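Side-chain contacts in putative flagellar motor switch protein FliN (Thermotoga maritima, PDB 1O6A), which probably forms part of the C-ring switch complex of the flagellar motor, which in this family governs the direction of rotation: residues V85-K88 against E89-E92; T30-L34 against K35-E39; K12-L15 against L16-I19. One frame throughout, in Å; residues are numbered along the deposited sequence.

Contact 1 of 3, residues V85-K88 against E89-E92; sequences VSPK and ERLE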
loop_
_atom_site.group_PDB
_atom_site.type_symbol
_atom_site.label_atom_id
_atom_site.label_comp_id
_atom_site.label_asym_id
_atom_site.label_seq_id
_atom_site.Cartn_x
_atom_site.Cartn_y
_atom_site.Cartn_z
ATOM N N VAL A 85 9.389 14.140 -0.292
ATOM C CA VAL A 85 10.125 14.923 -1.280
ATOM C C VAL A 85 9.583 16.341 -1.312
ATOM O O VAL A 85 8.479 16.623 -0.808
ATOM C CB VAL A 85 10.069 14.282 -2.666
ATOM C CG1 VAL A 85 10.682 12.886 -2.687
ATOM C CG2 VAL A 85 8.662 14.228 -3.187
ATOM N N SER A 86 10.346 17.252 -1.904
ATOM C CA SER A 86 9.910 18.653 -2.014
ATOM C C SER A 86 8.626 18.766 -2.853
ATOM O O SER A 86 8.347 17.896 -3.693
ATOM C CB SER A 86 10.994 19.523 -2.634
ATOM O OG SER A 86 11.102 19.246 -4.020
ATOM N N PRO A 87 7.832 19.820 -2.629
ATOM C CA PRO A 87 6.625 20.026 -3.437
ATOM C C PRO A 87 6.920 20.067 -4.935
ATOM O O PRO A 87 6.144 19.531 -5.692
ATOM C CB PRO A 87 6.068 21.366 -2.921
ATOM C CG PRO A 87 6.610 21.471 -1.541
ATOM C CD PRO A 87 7.981 20.890 -1.617
ATOM N N LYS A 88 8.032 20.652 -5.341
ATOM C CA LYS A 88 8.449 20.622 -6.735
ATOM C C LYS A 88 8.711 19.194 -7.221
ATOM O O LYS A 88 8.299 18.829 -8.319
ATOM C CB LYS A 88 9.712 21.453 -6.913
ATOM C CG LYS A 88 10.097 21.651 -8.365
ATOM C CD LYS A 88 11.197 22.709 -8.516
ATOM C CE LYS A 88 12.184 22.346 -9.638
ATOM N NZ LYS A 88 13.328 21.530 -9.133
ATOM N N GLU A 89 9.375 18.371 -6.405
ATOM C CA GLU A 89 9.627 16.976 -6.800
ATOM C C GLU A 89 8.346 16.157 -6.875
ATOM O O GLU A 89 8.243 15.233 -7.686
ATOM C CB GLU A 89 10.643 16.317 -5.873
ATOM C CG GLU A 89 12.039 16.943 -5.998
ATOM C CD GLU A 89 13.041 16.478 -4.935
ATOM O OE1 GLU A 89 12.678 16.255 -3.747
ATOM O OE2 GLU A 89 14.236 16.364 -5.282
ATOM N N ARG A 90 7.348 16.502 -6.064
ATOM C CA ARG A 90 6.078 15.773 -6.092
ATOM C C ARG A 90 5.392 16.027 -7.454
ATOM O O ARG A 90 4.853 15.116 -8.081
ATOM C CB ARG A 90 5.152 16.244 -4.957
ATOM C CG ARG A 90 5.596 15.897 -3.564
ATOM C CD ARG A 90 4.823 16.589 -2.458
ATOM N NE ARG A 90 5.739 17.141 -1.468
ATOM C CZ ARG A 90 5.382 17.777 -0.368
ATOM N NH1 ARG A 90 4.097 18.002 -0.080
ATOM N NH2 ARG A 90 6.338 18.208 0.452
ATOM N N LEU A 91 5.422 17.273 -7.900
ATOM C CA LEU A 91 4.893 17.619 -9.219
ATOM C C LEU A 91 5.591 16.888 -10.338
ATOM O O LEU A 91 4.940 16.426 -11.284
ATOM C CB LEU A 91 5.036 19.118 -9.468
ATOM C CG LEU A 91 3.806 19.932 -9.149
ATOM C CD1 LEU A 91 4.099 21.396 -9.483
ATOM C CD2 LEU A 91 2.566 19.405 -9.934
ATOM N N GLU A 92 6.919 16.834 -10.261
ATOM C CA GLU A 92 7.734 16.221 -11.306
ATOM C C GLU A 92 7.361 14.756 -11.430
ATOM O O GLU A 92 7.162 14.252 -12.527
ATOM C CB GLU A 92 9.232 16.336 -10.991
ATOM C CG GLU A 92 9.842 17.710 -11.261
ATOM C CD GLU A 92 11.253 17.888 -10.686
ATOM O OE1 GLU A 92 11.809 16.946 -10.064
ATOM O OE2 GLU A 92 11.820 18.992 -10.853
#
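A capping box opens helix 87-94, the C-terminal helix, with S86 at the N-cap and E89 three residues on, each side chain taking the other's backbone N-H. S86 OG accepts from E89 N at 3.1 Å; its chi1 of 73° sets the hydroxyl between its own backbone N and carbonyl carbon, facing the first turn. In return E89 OE1 accepts from S86 N, also at 3.1 Å, on the anti side of the carboxylate and 19° out of its plane. The end of the extended E89 chain also meets V85, with OE1 3.4 Å from V85 CB. Across the turn R90 reaches back beyond the cap and grips V85 O side-on, with NE and NH2 each 2.9 Å from that oxygen. The oxygen lies close to the guanidinium plane; NH2 comes in the carbonyl plane of V85, whereas NE stands 36° above it. P87 CG rests 3.8 Å above one guanidinium face, toward its rim, and V85 CG2 packs 3.5 Å from R90 CG. NH1 donates to the main-chain oxygens of V37 and M40 of the second subunit. Shortening R90 to an alanine is likely to leave V85 O without its two donors, strip the P87 ring of the group it packs on and deprive those oxygens of the other subunit of their mate. One turn apart on the helix, K88 NZ and E92 OE2 form a salt bridge of 3.4 Å, weak as a hydrogen bond. The N-H groups of S86 and E89 are thus paired within the capping box, and the E89 carboxylate is likely to be favoured by the positive end of the helix dipole, while the guanidinium of the buried R90 ties the cap to the dimer interface.

Contact 2 of 3, residues T30-L34 against K35-E39; sequences TRMTL and KRVLE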
loop_
_atom_site.group_PDB
_atom_site.type_symbol
_atom_site.label_atom_id
_atom_site.label_comp_id
_atom_site.label_asym_id
_atom_site.label_seq_id
_atom_site.Cartn_x
_atom_site.Cartn_y
_atom_site.Cartn_z
ATOM N N THR A 30 6.736 -8.219 -2.001
ATOM C CA THR A 30 7.564 -9.361 -2.324
ATOM C C THR A 30 7.119 -9.902 -3.672
ATOM O O THR A 30 6.344 -9.259 -4.367
ATOM C CB THR A 30 7.532 -10.427 -1.195
ATOM O OG1 THR A 30 8.461 -11.481 -1.480
ATOM C CG2 THR A 30 6.187 -11.092 -1.060
ATOM N N ARG A 31 7.677 -11.029 -4.067
ATOM C CA ARG A 31 7.267 -11.724 -5.256
ATOM C C ARG A 31 7.099 -13.205 -4.922
ATOM O O ARG A 31 7.741 -13.733 -4.023
ATOM C CB ARG A 31 8.272 -11.501 -6.368
ATOM C CG ARG A 31 8.389 -10.068 -6.828
ATOM C CD ARG A 31 9.331 -9.860 -8.026
ATOM N NE ARG A 31 10.577 -10.575 -7.777
ATOM C CZ ARG A 31 11.154 -11.432 -8.594
ATOM N NH1 ARG A 31 10.711 -11.622 -9.834
ATOM N NH2 ARG A 31 12.277 -12.025 -8.206
HETATM N N MSE A 32 6.183 -13.855 -5.604
HETATM C CA MSE A 32 6.009 -15.298 -5.474
HETATM C C MSE A 32 5.487 -15.872 -6.780
HETATM O O MSE A 32 4.956 -15.158 -7.609
HETATM C CB MSE A 32 5.043 -15.585 -4.327
HETATM C CG MSE A 32 3.736 -15.093 -4.601
HETATM SE SE MSE A 32 2.430 -15.526 -3.089
HETATM C CE MSE A 32 3.417 -14.995 -1.700
ATOM N N THR A 33 5.600 -17.170 -6.921
ATOM C CA THR A 33 5.118 -17.844 -8.095
ATOM C C THR A 33 3.628 -18.016 -8.031
ATOM O O THR A 33 3.000 -17.956 -6.972
ATOM C CB THR A 33 5.763 -19.221 -8.278
ATOM O OG1 THR A 33 5.418 -20.075 -7.173
ATOM C CG2 THR A 33 7.289 -19.113 -8.270
ATOM N N LEU A 34 3.056 -18.245 -9.193
ATOM C CA LEU A 34 1.647 -18.580 -9.266
ATOM C C LEU A 34 1.363 -19.808 -8.446
ATOM O O LEU A 34 0.368 -19.859 -7.738
ATOM C CB LEU A 34 1.247 -18.823 -10.706
ATOM C CG LEU A 34 -0.195 -19.278 -10.922
ATOM C CD1 LEU A 34 -1.174 -18.277 -10.350
ATOM C CD2 LEU A 34 -0.423 -19.500 -12.421
ATOM N N LYS A 35 2.245 -20.803 -8.515
ATOM C CA LYS A 35 2.094 -21.998 -7.699
ATOM C C LYS A 35 1.934 -21.675 -6.218
ATOM O O LYS A 35 1.040 -22.213 -5.572
ATOM C CB LYS A 35 3.257 -22.975 -7.915
ATOM C CG LYS A 35 3.263 -24.168 -6.994
ATOM C CD LYS A 35 4.403 -25.124 -7.387
ATOM C CE LYS A 35 4.357 -26.417 -6.595
ATOM N NZ LYS A 35 5.043 -26.240 -5.284
ATOM N N ARG A 36 2.778 -20.796 -5.679
ATOM C CA ARG A 36 2.693 -20.452 -4.276
ATOM C C ARG A 36 1.375 -19.711 -3.981
ATOM O O ARG A 36 0.724 -19.992 -2.992
ATOM C CB ARG A 36 3.904 -19.636 -3.854
ATOM C CG ARG A 36 3.812 -18.912 -2.535
ATOM C CD ARG A 36 3.638 -19.773 -1.315
ATOM N NE ARG A 36 3.666 -18.967 -0.065
ATOM C CZ ARG A 36 3.125 -19.378 1.118
ATOM N NH1 ARG A 36 2.520 -20.555 1.195
ATOM N NH2 ARG A 36 3.198 -18.600 2.218
ATOM N N VAL A 37 0.938 -18.849 -4.905
ATOM C CA VAL A 37 -0.304 -18.115 -4.726
ATOM C C VAL A 37 -1.472 -19.095 -4.628
ATOM O O VAL A 37 -2.345 -18.938 -3.780
ATOM C CB VAL A 37 -0.542 -17.104 -5.871
ATOM C CG1 VAL A 37 -1.911 -16.456 -5.737
ATOM C CG2 VAL A 37 0.453 -16.049 -5.820
ATOM N N LEU A 38 -1.492 -20.118 -5.477
ATOM C CA LEU A 38 -2.559 -21.101 -5.432
ATOM C C LEU A 38 -2.524 -22.023 -4.205
ATOM O O LEU A 38 -3.542 -22.566 -3.792
ATOM C CB LEU A 38 -2.586 -21.958 -6.710
ATOM C CG LEU A 38 -2.784 -21.085 -7.939
ATOM C CD1 LEU A 38 -2.675 -21.914 -9.234
ATOM C CD2 LEU A 38 -4.108 -20.319 -7.865
ATOM N N GLU A 39 -1.354 -22.218 -3.649
ATOM C CA GLU A 39 -1.189 -23.092 -2.491
ATOM C C GLU A 39 -1.352 -22.411 -1.165
ATOM O O GLU A 39 -1.353 -23.083 -0.114
ATOM C CB GLU A 39 0.214 -23.717 -2.533
ATOM C CG GLU A 39 0.327 -24.789 -3.602
ATOM C CD GLU A 39 1.736 -25.325 -3.747
ATOM O OE1 GLU A 39 2.702 -24.699 -3.219
ATOM O OE2 GLU A 39 1.859 -26.358 -4.440
#
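K35, in the first turn of helix 34-39, lies beside the cap residue, its CB 3.7 Å from T33 OG1, and sends NZ forward to a salt bridge with E39 OE2. R36 follows, and its backbone N donates to T33 OG1 at 3.1 Å with an N-H...O angle of 158°; a chi1 of 63° in T33 swings the hydroxyl over the helix end, which makes this threonine the N-cap. The aliphatic part of R36 crosses the selenomethionine M32, with CG 3.7 Å from SE. Here strand 20-33 gives way to the helix almost at a right angle, the directions of the two short segments differing by 86°, and residues 30-33 also pair in an antiparallel ladder with a strand of the second subunit. V37 lies in that corner: its N bonds to T33 O, and its CG2 points at M32 SE from 3.4 Å, the two side chains crossing nearly perpendicularly. V23 and L21 of the second subunit pack on M32 and V37 respectively. L38 comes next, its N donating to L34 O at 2.9 Å, nearly in line with the carbonyl bond, while its CD1 lies 4.0 Å from L34 CG.

Contact 3 of 3, residues K12-L15 against L16-I19; sequences KLEL and LLDI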
loop_
_atom_site.group_PDB
_atom_site.type_symbol
_atom_site.label_atom_id
_atom_site.label_comp_id
_atom_site.label_asym_id
_atom_site.label_seq_id
_atom_site.Cartn_x
_atom_site.Cartn_y
_atom_site.Cartn_z
ATOM N N LYS A 12 -0.956 27.276 -14.991
ATOM C CA LYS A 12 -1.282 25.882 -15.254
ATOM C C LYS A 12 -1.588 25.147 -13.936
ATOM O O LYS A 12 -2.596 24.468 -13.830
ATOM C CB LYS A 12 -0.131 25.198 -16.006
ATOM C CG LYS A 12 -0.537 23.930 -16.771
ATOM C CD LYS A 12 0.499 23.551 -17.865
ATOM C CE LYS A 12 0.066 22.317 -18.680
ATOM N NZ LYS A 12 -0.607 21.251 -17.842
ATOM N N LEU A 13 -0.728 25.300 -12.934
ATOM C CA LEU A 13 -0.938 24.626 -11.652
ATOM C C LEU A 13 -2.315 24.965 -11.039
ATOM O O LEU A 13 -2.968 24.099 -10.474
ATOM C CB LEU A 13 0.182 24.976 -10.658
ATOM C CG LEU A 13 0.076 24.352 -9.254
ATOM C CD1 LEU A 13 0.080 22.856 -9.326
ATOM C CD2 LEU A 13 1.229 24.832 -8.333
ATOM N N GLU A 14 -2.732 26.224 -11.137
ATOM C CA GLU A 14 -3.984 26.690 -10.530
ATOM C C GLU A 14 -5.206 25.847 -10.973
ATOM O O GLU A 14 -6.128 25.554 -10.177
ATOM C CB GLU A 14 -4.176 28.175 -10.867
ATOM C CG GLU A 14 -5.414 28.858 -10.303
ATOM C CD GLU A 14 -5.502 28.835 -8.782
ATOM O OE1 GLU A 14 -4.497 29.108 -8.068
ATOM O OE2 GLU A 14 -6.603 28.532 -8.295
ATOM N N LEU A 15 -5.187 25.437 -12.238
ATOM C CA LEU A 15 -6.227 24.593 -12.814
ATOM C C LEU A 15 -6.218 23.157 -12.314
ATOM O O LEU A 15 -7.194 22.449 -12.476
ATOM C CB LEU A 15 -6.079 24.559 -14.328
ATOM C CG LEU A 15 -6.144 25.912 -15.028
ATOM C CD1 LEU A 15 -6.040 25.683 -16.534
ATOM C CD2 LEU A 15 -7.416 26.711 -14.667
ATOM N N LEU A 16 -5.111 22.725 -11.718
ATOM C CA LEU A 16 -4.939 21.335 -11.307
ATOM C C LEU A 16 -5.187 21.091 -9.821
ATOM O O LEU A 16 -5.182 19.950 -9.371
ATOM C CB LEU A 16 -3.500 20.895 -11.613
ATOM C CG LEU A 16 -3.059 21.065 -13.064
ATOM C CD1 LEU A 16 -1.569 20.712 -13.217
ATOM C CD2 LEU A 16 -3.908 20.195 -13.925
ATOM N N LEU A 17 -5.392 22.149 -9.059
ATOM C CA LEU A 17 -5.337 22.022 -7.606
ATOM C C LEU A 17 -6.423 21.153 -7.025
ATOM O O LEU A 17 -6.256 20.618 -5.923
ATOM C CB LEU A 17 -5.371 23.387 -6.925
ATOM C CG LEU A 17 -4.127 24.251 -7.124
ATOM C CD1 LEU A 17 -4.366 25.587 -6.443
ATOM C CD2 LEU A 17 -2.902 23.580 -6.577
ATOM N N ASP A 18 -7.542 21.040 -7.731
ATOM C CA ASP A 18 -8.695 20.283 -7.229
ATOM C C ASP A 18 -8.782 18.858 -7.772
ATOM O O ASP A 18 -9.706 18.148 -7.452
ATOM C CB ASP A 18 -10.007 21.048 -7.528
ATOM C CG ASP A 18 -10.743 21.481 -6.257
ATOM O OD1 ASP A 18 -10.378 21.008 -5.138
ATOM O OD2 ASP A 18 -11.676 22.313 -6.293
ATOM N N ILE A 19 -7.806 18.425 -8.563
ATOM C CA ILE A 19 -7.823 17.080 -9.112
ATOM C C ILE A 19 -7.626 16.070 -8.014
ATOM O O ILE A 19 -6.633 16.122 -7.294
ATOM C CB ILE A 19 -6.740 16.917 -10.197
ATOM C CG1 ILE A 19 -7.096 17.811 -11.368
ATOM C CG2 ILE A 19 -6.616 15.439 -10.647
ATOM C CD1 ILE A 19 -5.957 18.004 -12.366
HETATM O O HOH W 1 -8.542 21.670 -10.274
#
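L16 N donates to L13 O at 2.8 Å, an i to i+3 bond at the end of the short, weakly bonded helix 11-16. The N-H...O angle is 153°, yet the nitrogen stands 56° above the carbonyl plane of L13, off the lone-pair directions. Beyond this bond the chain leaves the helix through a type I beta turn from L16 to I19, closed by I19 N to L16 O, and so heads into strand 20-33. The carbonyl of L15 is taken up by a water, which donates to L15 O at 2.7 Å and accepts from D18 N, bridging the helix end to the turn. The side chains of L16 and L17 reach back onto the preceding helical residues. L16 CG sits 3.5 Å from K12 O, and its CB lies against L13 O. L17 meets the helix at L13 and E14: a chi1 of -69° places CG anti to its own carbonyl carbon, 3.5 Å from L13 O, and from there the two methyls part. CD2 meets L13 CG at 4.1 Å, the two leucines crossing at about a right angle. The second subunit also packs here, its L34 on both L13 and L16 and its K35 on L17; backbone bonds from L17 and I19 to that subunit join the turn to the other subunit. E14 bends at its second torsion, which carries its carboxylate obliquely across L17 and leaves OE1 3.9 Å from L17 CD1.

In the fold
Contacts 1 and 3 are neighbours on one side of the chain's centre, 15 Å apart between centres; they touch through L91 CD1 and L13 CD1 at 4.3 Å, so the first and last helices meet there. Contact 2 lies across the centre, 36 Å from contact 1 and 42 Å from contact 3 between centres. Within one chain it touches neither, yet all three reach the second subunit, and there contacts 1 and 3 of one copy meet contact 2 of the other: R90 of contact 1 bonds V37 O of the other copy, and L13 and L16 of contact 3 pack on its L34. The region of contacts 1 and 3 in one elongated chain thus meets the region of contact 2 in its partner.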